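Local structure of putative uncharacterized protein (Streptococcus pyogenes serotype M1, 3VZH) at residues F9-S14 and I99-V104. The protein is a Cas5d-type CRISPR-associated endoribonuclease that probably binds and cleaves precursor CRISPR RNA in bacterial defence against mobile genetic elements. Sequence-based numbering, arbitrary orientation.
Sequences FYVRVS and IKFHFV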
loop_
_atom_site.group_PDB
_atom_site.type_symbol
_atom_site.label_atom_id
_atom_site.label_comp_id
_atom_site.label_asym_id
_atom_site.label_seq_id
_atom_site.Cartn_x
_atom_site.Cartn_y
_atom_site.Cartn_z
ATOM N N PHE A 9 5.142 4.807 -10.239
ATOM C CA PHE A 9 4.013 4.099 -10.834
ATOM C C PHE A 9 2.804 4.453 -10.014
ATOM O O PHE A 9 2.925 4.807 -8.817
ATOM C CB PHE A 9 4.233 2.553 -10.694
ATOM C CG PHE A 9 5.368 2.078 -11.548
ATOM C CD1 PHE A 9 5.113 1.795 -12.891
ATOM C CD2 PHE A 9 6.663 1.889 -11.011
ATOM C CE1 PHE A 9 6.128 1.369 -13.715
ATOM C CE2 PHE A 9 7.695 1.455 -11.827
ATOM C CZ PHE A 9 7.423 1.211 -13.179
ATOM N N TYR A 10 1.637 4.370 -10.687
ATOM C CA TYR A 10 0.348 4.777 -10.072
ATOM C C TYR A 10 -0.684 3.728 -10.402
ATOM O O TYR A 10 -0.776 3.262 -11.580
ATOM C CB TYR A 10 -0.084 6.099 -10.781
ATOM C CG TYR A 10 0.949 7.206 -10.629
ATOM C CD1 TYR A 10 0.885 8.064 -9.506
ATOM C CD2 TYR A 10 1.947 7.379 -11.533
ATOM C CE1 TYR A 10 1.789 9.051 -9.343
ATOM C CE2 TYR A 10 2.875 8.413 -11.373
ATOM C CZ TYR A 10 2.778 9.183 -10.229
ATOM O OH TYR A 10 3.623 10.252 -9.985
ATOM N N VAL A 11 -1.513 3.346 -9.415
ATOM C CA VAL A 11 -2.525 2.347 -9.658
ATOM C C VAL A 11 -3.750 2.730 -8.919
ATOM O O VAL A 11 -3.653 3.407 -7.837
ATOM C CB VAL A 11 -2.145 0.930 -9.194
ATOM C CG1 VAL A 11 -1.135 0.307 -10.138
ATOM C CG2 VAL A 11 -1.625 0.971 -7.771
ATOM N N ARG A 12 -4.889 2.370 -9.478
ATOM C CA ARG A 12 -6.185 2.523 -8.782
ATOM C C ARG A 12 -6.576 1.140 -8.251
ATOM O O ARG A 12 -6.681 0.169 -9.043
ATOM C CB ARG A 12 -7.205 2.971 -9.794
ATOM C CG ARG A 12 -8.631 3.210 -9.194
ATOM C CD ARG A 12 -9.490 3.828 -10.295
ATOM N NE ARG A 12 -10.716 4.376 -9.733
ATOM C CZ ARG A 12 -11.782 3.663 -9.405
ATOM N NH1 ARG A 12 -11.769 2.326 -9.517
ATOM N NH2 ARG A 12 -12.897 4.274 -8.949
ATOM N N VAL A 13 -6.833 1.022 -6.951
ATOM C CA VAL A 13 -7.249 -0.247 -6.403
ATOM C C VAL A 13 -8.605 -0.023 -5.767
ATOM O O VAL A 13 -8.777 0.963 -4.970
ATOM C CB VAL A 13 -6.276 -0.692 -5.286
ATOM C CG1 VAL A 13 -6.640 -2.087 -4.797
ATOM C CG2 VAL A 13 -4.796 -0.702 -5.772
ATOM N N SER A 14 -9.542 -0.913 -6.068
ATOM C CA SER A 14 -10.934 -0.784 -5.549
ATOM C C SER A 14 -11.479 -2.102 -5.032
ATOM O O SER A 14 -10.967 -3.169 -5.370
ATOM C CB SER A 14 -11.805 -0.170 -6.614
ATOM O OG SER A 14 -11.913 -1.059 -7.743
ATOM N N ILE A 99 -2.569 4.480 -5.427
ATOM C CA ILE A 99 -1.307 4.249 -4.750
ATOM C C ILE A 99 -0.218 4.808 -5.709
ATOM O O ILE A 99 -0.204 4.466 -6.897
ATOM C CB ILE A 99 -1.056 2.726 -4.546
ATOM C CG1 ILE A 99 -2.262 2.078 -3.827
ATOM C CG2 ILE A 99 0.210 2.467 -3.707
ATOM C CD1 ILE A 99 -2.161 0.542 -3.663
ATOM N N LYS A 100 0.714 5.538 -5.139
ATOM C CA LYS A 100 1.960 5.993 -5.811
ATOM C C LYS A 100 3.102 5.182 -5.210
ATOM O O LYS A 100 3.221 5.108 -3.983
ATOM C CB LYS A 100 2.140 7.472 -5.537
ATOM C CG LYS A 100 3.439 8.026 -6.115
ATOM C CD LYS A 100 3.572 9.534 -5.750
ATOM C CE LYS A 100 4.877 10.102 -6.352
ATOM N NZ LYS A 100 5.108 11.517 -5.864
ATOM N N PHE A 101 3.926 4.554 -6.063
ATOM C CA PHE A 101 4.986 3.737 -5.528
ATOM C C PHE A 101 6.146 3.692 -6.531
ATOM O O PHE A 101 5.956 4.093 -7.689
ATOM C CB PHE A 101 4.500 2.370 -5.185
ATOM C CG PHE A 101 4.125 1.492 -6.382
ATOM C CD1 PHE A 101 5.014 0.486 -6.844
ATOM C CD2 PHE A 101 2.886 1.617 -6.948
ATOM C CE1 PHE A 101 4.625 -0.350 -7.945
ATOM C CE2 PHE A 101 2.508 0.806 -8.033
ATOM C CZ PHE A 101 3.357 -0.187 -8.492
ATOM N N HIS A 102 7.299 3.174 -6.106
ATOM C CA HIS A 102 8.424 2.992 -7.052
ATOM C C HIS A 102 9.179 1.849 -6.535
ATOM O O HIS A 102 8.754 1.265 -5.534
ATOM C CB HIS A 102 9.249 4.279 -7.141
ATOM C CG HIS A 102 9.941 4.640 -5.842
ATOM N ND1 HIS A 102 9.400 5.478 -4.939
ATOM C CD2 HIS A 102 11.237 4.260 -5.344
ATOM C CE1 HIS A 102 10.269 5.625 -3.881
ATOM N NE2 HIS A 102 11.412 4.886 -4.151
ATOM N N PHE A 103 10.231 1.476 -7.223
ATOM C CA PHE A 103 11.068 0.437 -6.636
ATOM C C PHE A 103 12.541 0.815 -6.647
ATOM O O PHE A 103 12.960 1.683 -7.411
ATOM C CB PHE A 103 10.845 -0.933 -7.281
ATOM C CG PHE A 103 11.128 -1.012 -8.764
ATOM C CD1 PHE A 103 10.035 -0.998 -9.672
ATOM C CD2 PHE A 103 12.427 -1.158 -9.245
ATOM C CE1 PHE A 103 10.270 -1.090 -11.036
ATOM C CE2 PHE A 103 12.657 -1.290 -10.607
ATOM C CZ PHE A 103 11.574 -1.245 -11.500
ATOM N N VAL A 104 13.292 0.159 -5.780
ATOM C CA VAL A 104 14.763 0.328 -5.674
ATOM C C VAL A 104 15.395 -1.084 -5.629
ATOM O O VAL A 104 14.671 -2.070 -5.414
ATOM C CB VAL A 104 15.132 1.084 -4.342
ATOM C CG1 VAL A 104 14.469 2.459 -4.313
ATOM C CG2 VAL A 104 14.779 0.229 -3.141
#
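Phe9 and Phe101 form a hydrogen-bonded pair between two antiparallel strands. Phe9 N gives a nearly linear bond to Phe101 O (2.8 Å, 176° at the hydrogen). Phe101 N returns one to Phe9 O. Val11 and Ile99 form the next hydrogen-bonded pair, also with two backbone bonds. Between them Tyr10 and Lys100 make a non-hydrogen-bonded pair. Here the alpha carbons approach the carbonyls: Tyr10 CA lies 3.2 Å from Ile99 O.

The Phe9 side chain can be followed outward. Its CB sits over one face of the Phe101 ring, a CH-pi contact with CB 3.8 Å from the ring centroid. Phe101 turns its ring under this CB because its CG stands between backbone N and carbonyl carbon (chi1 69°). The Phe9 ring then runs on past Phe101, the two rings meeting obliquely, with Phe9 CG anti to its own carbonyl carbon (chi1 -68°). CD2 passes Phe101 O near the ring plane. CE2 reaches Phe103 CE1 at 3.7 Å, and the two side chains cross at a slant.

On the same face Val11 CG2 packs on Ile99 CB at 3.7 Å. Ile99 CD1 extends further, to Val13 CG2 at 3.6 Å. On the other face Tyr10 and Lys100 run side by side in the same direction. The extended lysine chain places CG 3.8 Å from Tyr10 CE1 and CE close to the hydroxyl OH.

Both strands belong to the antiparallel sheet of an RRM-like fold, as in other Cas5 proteins. Strand 147-150 flanks 9-15, and strand 55-64 flanks 95-105. Helix 118-130 packs on Phe9, Val11 and Phe103. Helix 39-49 covers Val11, Val13, Ile99 and Phe101. On the other face of the sheet Tyr10 meets Tyr156 of helix 153-158.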